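Local coordinates for uncharacterized protein (Bacteroides vulgatus, PDB 4FMR) that probably binds DNA through an HU/IHF-like domain that is joined in one chain to an Ig-like domain of the DUF4469 family, at the interface of chains A and B. Sequence-based numbering; all coordinates share one arbitrary frame. Chains: chain A/B, uncharacterized hypothetical protein.

The three contacts illustrate how a two-fold pairing of HU-like chains can combine an apolar patch by the two-fold axis, a separate aromatic insertion and a salt-bridged site. Contacts 1 and 2 lie about 14 Å apart between the centres of their C-alpha atoms, and they meet where strand 101-108 runs into helix 110-117. Contact 3 is about 19 Å from contact 2 and shares strand 80-87 with it, while contacts 1 and 3 stand about 26 Å apart. Because the symmetry repeats each contact with the chains exchanged, the pair is held at several separated points; HU-family proteins typically dimerise, which makes a biological dimer plausible here.

Contact 1: the interface of chains A and B. Residues chain A 207-208, 238, 241; chain B 109-110, 113.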
loop_
_atom_site.group_PDB
_atom_site.type_symbol
_atom_site.label_atom_id
_atom_site.label_comp_id
_atom_site.label_asym_id
_atom_site.label_seq_id
_atom_site.Cartn_x
_atom_site.Cartn_y
_atom_site.Cartn_z
ATOM N N GLU A 207 12.692 7.551 14.704
ATOM C CA GLU A 207 11.979 6.304 15.003
ATOM C C GLU A 207 10.723 6.181 14.097
ATOM O O GLU A 207 10.096 7.199 13.788
ATOM C CB GLU A 207 11.609 6.297 16.504
ATOM C CG GLU A 207 10.736 5.149 16.995
ATOM C CD GLU A 207 11.278 3.740 16.849
ATOM O OE1 GLU A 207 12.503 3.538 17.023
ATOM O OE2 GLU A 207 10.458 2.823 16.616
ATOM N N ASP A 208 10.385 4.947 13.648
ATOM C CA ASP A 208 9.205 4.675 12.810
ATOM C C ASP A 208 7.938 5.189 13.489
ATOM O O ASP A 208 7.803 5.069 14.707
ATOM C CB ASP A 208 9.042 3.173 12.497
ATOM C CG ASP A 208 10.288 2.503 11.973
ATOM O OD1 ASP A 208 11.303 2.480 12.710
ATOM O OD2 ASP A 208 10.237 1.956 10.848
ATOM N N TYR A 238 3.969 9.689 7.774
ATOM C CA TYR A 238 4.482 8.445 8.338
ATOM C C TYR A 238 5.929 8.283 7.924
ATOM O O TYR A 238 6.233 8.352 6.738
ATOM C CB TYR A 238 3.686 7.203 7.933
ATOM C CG TYR A 238 4.273 5.941 8.532
ATOM C CD1 TYR A 238 4.072 5.624 9.873
ATOM C CD2 TYR A 238 5.079 5.093 7.777
ATOM C CE1 TYR A 238 4.630 4.472 10.442
ATOM C CE2 TYR A 238 5.648 3.944 8.334
ATOM C CZ TYR A 238 5.436 3.649 9.677
ATOM O OH TYR A 238 6.000 2.532 10.252
ATOM N N GLY A 241 11.614 3.713 9.188
ATOM C CA GLY A 241 13.025 3.692 9.570
ATOM C C GLY A 241 13.962 3.593 8.396
ATOM O O GLY A 241 13.584 3.054 7.347
ATOM N N GLY B 109 4.595 -1.276 8.119
ATOM C CA GLY B 109 4.934 -0.742 9.431
ATOM C C GLY B 109 6.287 -1.235 9.916
ATOM O O GLY B 109 6.990 -1.963 9.208
ATOM N N LYS B 110 6.632 -0.877 11.155
ATOM C CA LYS B 110 7.899 -1.194 11.797
ATOM C C LYS B 110 8.169 -2.712 11.898
ATOM O O LYS B 110 9.307 -3.109 11.678
ATOM C CB LYS B 110 7.967 -0.572 13.207
ATOM C CG LYS B 110 9.401 -0.542 13.743
ATOM C CD LYS B 110 9.528 -0.235 15.220
ATOM C CE LYS B 110 10.992 -0.317 15.609
ATOM N NZ LYS B 110 11.198 0.103 17.022
ATOM N N ARG B 113 9.358 -3.867 8.570
ATOM C CA ARG B 113 10.683 -3.326 8.266
ATOM C C ARG B 113 11.789 -4.114 9.030
ATOM O O ARG B 113 12.821 -4.457 8.431
ATOM C CB ARG B 113 10.755 -1.829 8.580
ATOM C CG ARG B 113 12.089 -1.214 8.140
ATOM C CD ARG B 113 12.339 0.192 8.634
ATOM N NE ARG B 113 12.306 0.313 10.096
ATOM C CZ ARG B 113 13.351 0.148 10.901
ATOM N NH1 ARG B 113 14.529 -0.215 10.407
ATOM N NH2 ARG B 113 13.218 0.310 12.211
HETATM O O HOH W 1 4.960 1.280 12.392
#
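A:Asp208 and B:Arg113 form the charged centre of this patch, where a loop of the Ig-like domain of chain A meets helix 110-117 of chain B. The guanidinium grips the carboxylate side-on: NE of B:Arg113 donates to the syn lone pair of A:Asp208 OD2 at 2.7 Å, a salt bridge, and NH2 bonds to OD1. The planes are near parallel (19°), but the acid is tilted from the guanidinium plane and both bonds are bent; a bend at chi3 (58°) turns the arginine tip toward it. OD2 also accepts a hydrogen bond from the backbone N of A:Gly241 at 2.8 Å, from above the carboxylate plane, which helps fix the acid's rotation; CA of A:Gly241 sits over one face of the guanidinium, near its rim. B:Lys110 can be followed outward along an extended chain. Its CB and CG pass the A:Asp208 side chain, CG lying 3.6 Å from the carboxylate carbon CG; CD and CE then approach OE2 of A:Glu207, and NZ ends in a salt bridge 2.8 Å from that oxygen, on its syn side. At the helix start, water 1 links N of B:Lys110 to the hydroxyl OH of A:Tyr238. An alanine in place of A:Asp208 would probably leave the B:Arg113 guanidinium without its paired acceptor and the A:Gly241 amide without its carboxylate bond. The site ties the Ig-like domain of one chain to the HU-like domain of the other, and so is likely to steady their relative placement.

Contact 2: the interface of chains A and B. Residues chain A 79-80, 106-108, 112, 145; chain B 79-80, 106-108.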
loop_
_atom_site.group_PDB
_atom_site.type_symbol
_atom_site.label_atom_id
_atom_site.label_comp_id
_atom_site.label_asym_id
_atom_site.label_seq_id
_atom_site.Cartn_x
_atom_site.Cartn_y
_atom_site.Cartn_z
ATOM N N LEU A 79 -8.609 -6.444 6.944
ATOM C CA LEU A 79 -8.091 -5.094 6.713
ATOM C C LEU A 79 -7.221 -4.966 5.473
ATOM O O LEU A 79 -7.234 -3.908 4.835
ATOM C CB LEU A 79 -7.256 -4.612 7.919
ATOM C CG LEU A 79 -7.989 -4.342 9.215
ATOM C CD1 LEU A 79 -7.007 -3.885 10.275
ATOM C CD2 LEU A 79 -9.136 -3.288 9.024
ATOM N N PHE A 80 -6.389 -5.968 5.185
ATOM C CA PHE A 80 -5.478 -5.819 4.061
ATOM C C PHE A 80 -5.072 -7.139 3.443
ATOM O O PHE A 80 -5.268 -8.213 4.003
ATOM C CB PHE A 80 -4.191 -5.081 4.516
ATOM C CG PHE A 80 -3.373 -5.825 5.555
ATOM C CD1 PHE A 80 -2.473 -6.825 5.177
ATOM C CD2 PHE A 80 -3.496 -5.524 6.908
ATOM C CE1 PHE A 80 -1.752 -7.544 6.141
ATOM C CE2 PHE A 80 -2.754 -6.222 7.873
ATOM C CZ PHE A 80 -1.899 -7.238 7.486
ATOM N N LEU A 106 0.996 -3.550 0.300
ATOM C CA LEU A 106 -0.280 -3.725 0.978
ATOM C C LEU A 106 -1.405 -3.060 0.241
ATOM O O LEU A 106 -1.267 -1.936 -0.244
ATOM C CB LEU A 106 -0.216 -3.149 2.404
ATOM C CG LEU A 106 0.863 -3.692 3.335
ATOM C CD1 LEU A 106 1.087 -2.748 4.466
ATOM C CD2 LEU A 106 0.489 -5.066 3.870
ATOM N N THR A 107 -2.533 -3.764 0.159
ATOM C CA THR A 107 -3.713 -3.246 -0.507
ATOM C C THR A 107 -4.866 -3.351 0.490
ATOM O O THR A 107 -4.836 -4.215 1.342
ATOM C CB THR A 107 -3.966 -3.947 -1.859
ATOM O OG1 THR A 107 -4.998 -3.231 -2.530
ATOM C CG2 THR A 107 -4.385 -5.437 -1.716
ATOM N N GLN A 108 -5.863 -2.462 0.400
ATOM C CA GLN A 108 -6.996 -2.495 1.325
ATOM C C GLN A 108 -7.774 -3.845 1.191
ATOM O O GLN A 108 -7.894 -4.422 0.102
ATOM C CB GLN A 108 -7.920 -1.280 1.108
ATOM C CG GLN A 108 -8.813 -1.367 -0.137
ATOM C CD GLN A 108 -9.608 -0.118 -0.380
ATOM O OE1 GLN A 108 -9.297 0.950 0.133
ATOM N NE2 GLN A 108 -10.627 -0.208 -1.224
ATOM N N LEU A 112 -12.201 -2.907 4.864
ATOM C CA LEU A 112 -12.036 -1.490 4.520
ATOM C C LEU A 112 -12.952 -1.098 3.340
ATOM O O LEU A 112 -13.607 -0.066 3.406
ATOM C CB LEU A 112 -10.577 -1.147 4.220
ATOM C CG LEU A 112 -9.625 -1.291 5.439
ATOM C CD1 LEU A 112 -8.194 -0.884 5.056
ATOM C CD2 LEU A 112 -10.142 -0.493 6.664
ATOM N N ASP A 145 1.217 9.055 -0.482
ATOM C CA ASP A 145 0.250 9.029 0.627
ATOM C C ASP A 145 0.807 9.654 1.916
ATOM O O ASP A 145 0.185 9.508 2.965
ATOM C CB ASP A 145 -0.182 7.582 0.918
ATOM C CG ASP A 145 0.958 6.611 1.187
ATOM O OD1 ASP A 145 2.126 7.036 1.131
ATOM O OD2 ASP A 145 0.679 5.416 1.438
ATOM N N LEU B 79 2.348 -3.643 11.731
ATOM C CA LEU B 79 2.297 -4.185 10.380
ATOM C C LEU B 79 2.102 -3.132 9.311
ATOM O O LEU B 79 2.537 -3.352 8.189
ATOM C CB LEU B 79 1.157 -5.220 10.243
ATOM C CG LEU B 79 1.338 -6.556 10.964
ATOM C CD1 LEU B 79 0.175 -7.450 10.686
ATOM C CD2 LEU B 79 2.648 -7.257 10.553
ATOM N N PHE B 80 1.398 -2.043 9.600
ATOM C CA PHE B 80 1.109 -1.043 8.569
ATOM C C PHE B 80 0.759 0.320 9.130
ATOM O O PHE B 80 0.327 0.440 10.267
ATOM C CB PHE B 80 -0.094 -1.500 7.688
ATOM C CG PHE B 80 -1.411 -1.645 8.427
ATOM C CD1 PHE B 80 -2.220 -0.532 8.673
ATOM C CD2 PHE B 80 -1.807 -2.876 8.941
ATOM C CE1 PHE B 80 -3.367 -0.640 9.463
ATOM C CE2 PHE B 80 -2.995 -2.998 9.672
ATOM C CZ PHE B 80 -3.757 -1.875 9.941
ATOM N N LEU B 106 -2.123 2.018 2.111
ATOM C CA LEU B 106 -1.440 1.288 3.158
ATOM C C LEU B 106 0.040 1.170 2.882
ATOM O O LEU B 106 0.455 0.942 1.751
ATOM C CB LEU B 106 -2.059 -0.111 3.352
ATOM C CG LEU B 106 -3.533 -0.138 3.790
ATOM C CD1 LEU B 106 -4.159 -1.404 3.394
ATOM C CD2 LEU B 106 -3.692 0.095 5.309
ATOM N N THR B 107 0.849 1.359 3.930
ATOM C CA THR B 107 2.296 1.231 3.802
ATOM C C THR B 107 2.779 0.278 4.908
ATOM O O THR B 107 2.114 0.163 5.938
ATOM C CB THR B 107 3.010 2.598 3.792
ATOM O OG1 THR B 107 4.371 2.369 3.423
ATOM C CG2 THR B 107 2.962 3.318 5.138
ATOM N N GLN B 108 3.908 -0.422 4.686
ATOM C CA GLN B 108 4.444 -1.362 5.680
ATOM C C GLN B 108 4.841 -0.624 6.991
ATOM O O GLN B 108 5.317 0.519 6.960
ATOM C CB GLN B 108 5.644 -2.144 5.105
ATOM C CG GLN B 108 6.861 -1.263 4.725
ATOM C CD GLN B 108 8.035 -2.050 4.185
ATOM O OE1 GLN B 108 7.885 -3.003 3.419
ATOM N NE2 GLN B 108 9.239 -1.635 4.532
HETATM O O HOH W 2 -2.445 0.523 -0.480
HETATM O O HOH W 3 2.119 -0.708 0.331
#
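A:Phe80 and B:Phe80 meet edge-to-face close to the two-fold axis, their ring centroids 5.5 Å apart and their planes 64° to one another. CE2 of A:Phe80 comes within 3.6 Å of CD2 of B:Phe80. In each copy CG stands between the backbone N and the carbonyl carbon (chi1 63° in both), a crowded position that turns the ring toward its mate.

Aliphatic packing surrounds this pair. CD1 of A:Leu79 touches the ring tip CZ of B:Phe80 at 3.8 Å, the two side chains crossing at about a right angle, and the symmetric contact repeats it. The leucines of strand 101-108 meet through their first side-chain carbons, CB of A:Leu106 lying 3.7 Å from CB of B:Leu106. Each then sends CD1 against the other chain: that of A:Leu106 packs on CB of B:Phe80 and beside CA of B:Gln108.

Polar contact is carried by water. Water 2 joins N of B:Leu106 to O of A:Leu106, the latter at 2.7 Å, and water 3 makes the reciprocal link, so both backbones have polar partners beside the apolar cluster. The patch forms a hydrophobic core between the HU-like domains and is likely to contribute to holding the pair together.

Contact 3: the interface of chains A and B. Residues chain A 8, 25-27, 121; chain B 86, 88.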
loop_
_atom_site.group_PDB
_atom_site.type_symbol
_atom_site.label_atom_id
_atom_site.label_comp_id
_atom_site.label_asym_id
_atom_site.label_seq_id
_atom_site.Cartn_x
_atom_site.Cartn_y
_atom_site.Cartn_z
ATOM N N ALA A 8 -12.821 17.102 4.045
ATOM C CA ALA A 8 -11.842 17.325 2.982
ATOM C C ALA A 8 -11.758 18.768 2.514
ATOM O O ALA A 8 -12.775 19.441 2.366
ATOM C CB ALA A 8 -12.169 16.437 1.773
ATOM N N PHE A 25 -9.577 16.682 -3.796
ATOM C CA PHE A 25 -9.881 16.615 -2.384
ATOM C C PHE A 25 -8.663 16.180 -1.599
ATOM O O PHE A 25 -7.926 15.275 -2.009
ATOM C CB PHE A 25 -11.058 15.676 -2.117
ATOM C CG PHE A 25 -12.280 16.083 -2.884
ATOM C CD1 PHE A 25 -13.076 17.139 -2.448
ATOM C CD2 PHE A 25 -12.630 15.430 -4.061
ATOM C CE1 PHE A 25 -14.197 17.534 -3.182
ATOM C CE2 PHE A 25 -13.759 15.821 -4.788
ATOM C CZ PHE A 25 -14.539 16.860 -4.336
ATOM N N GLN A 26 -8.455 16.848 -0.468
ATOM C CA GLN A 26 -7.376 16.556 0.454
ATOM C C GLN A 26 -7.959 16.353 1.834
ATOM O O GLN A 26 -8.697 17.209 2.313
ATOM C CB GLN A 26 -6.353 17.692 0.445
ATOM C CG GLN A 26 -5.181 17.438 1.369
ATOM C CD GLN A 26 -4.369 18.688 1.562
ATOM O OE1 GLN A 26 -4.872 19.735 1.958
ATOM N NE2 GLN A 26 -3.088 18.590 1.304
ATOM N N LEU A 27 -7.637 15.225 2.466
ATOM C CA LEU A 27 -8.099 14.924 3.821
ATOM C C LEU A 27 -7.580 15.963 4.806
ATOM O O LEU A 27 -6.394 16.284 4.777
ATOM C CB LEU A 27 -7.623 13.530 4.251
ATOM C CG LEU A 27 -8.294 12.949 5.483
ATOM C CD1 LEU A 27 -9.736 12.522 5.185
ATOM C CD2 LEU A 27 -7.499 11.751 6.011
ATOM N N VAL A 121 -18.288 12.219 2.533
ATOM C CA VAL A 121 -17.231 13.227 2.467
ATOM C C VAL A 121 -17.845 14.595 2.738
ATOM O O VAL A 121 -18.785 15.006 2.061
ATOM C CB VAL A 121 -16.468 13.180 1.107
ATOM C CG1 VAL A 121 -15.397 14.275 1.018
ATOM C CG2 VAL A 121 -15.853 11.800 0.866
ATOM N N PHE B 86 -8.430 10.098 -1.579
ATOM C CA PHE B 86 -9.495 10.392 -2.552
ATOM C C PHE B 86 -9.038 10.218 -3.997
ATOM O O PHE B 86 -7.877 10.468 -4.324
ATOM C CB PHE B 86 -10.003 11.840 -2.360
ATOM C CG PHE B 86 -10.474 12.112 -0.949
ATOM C CD1 PHE B 86 -11.579 11.441 -0.421
ATOM C CD2 PHE B 86 -9.788 13.007 -0.124
ATOM C CE1 PHE B 86 -12.010 11.686 0.885
ATOM C CE2 PHE B 86 -10.235 13.261 1.176
ATOM C CZ PHE B 86 -11.341 12.596 1.672
ATOM N N GLY B 88 -10.100 11.076 -8.188
ATOM C CA GLY B 88 -10.859 11.940 -9.070
ATOM C C GLY B 88 -10.810 13.405 -8.734
ATOM O O GLY B 88 -10.506 13.802 -7.606
HETATM O O HOH W 4 -9.434 14.103 -5.278
#
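B:Phe86, on strand 80-87 of the HU/IHF-like domain, inserts its ring among strands 4-12, 23-27 and 119-126 of the partner's equivalent domain. The contact is chiefly apolar. Over the rim of one face, CB of A:Phe25 packs 3.6 Å from CD2 of B:Phe86, so the base of that side chain, and not its ring, does the touching. Above the same face, out past its CE2-CZ end, the methyl CB of A:Ala8 lies 3.8 Å from CE2 of B:Phe86. A:Leu27 crosses the phenylalanine at about a right angle and brings CD1 to within 3.9 Å of CZ of B:Phe86. Beyond CE1, and tilted from the ring plane toward the face met by A:Phe25, A:Val121 reaches tip to tip, with CG2 3.8 Å from CE1 of B:Phe86. CG of B:Phe86 is anti to its carbonyl carbon (chi1 -56°), which directs the ring into this group.

Backbone atoms also border the aromatic edge. N of A:Leu27 lies in the ring plane, 3.5 Å from CE2 of B:Phe86, and the carbonyl O of A:Phe25 is near CD2; both are packing contacts.

The polar link runs through solvent: water 4 joins the amide N of A:Phe25 to the carbonyl O of B:Gly88, 2.6 Å from that oxygen, connecting strand 23-27 to the loop after strand 80-87.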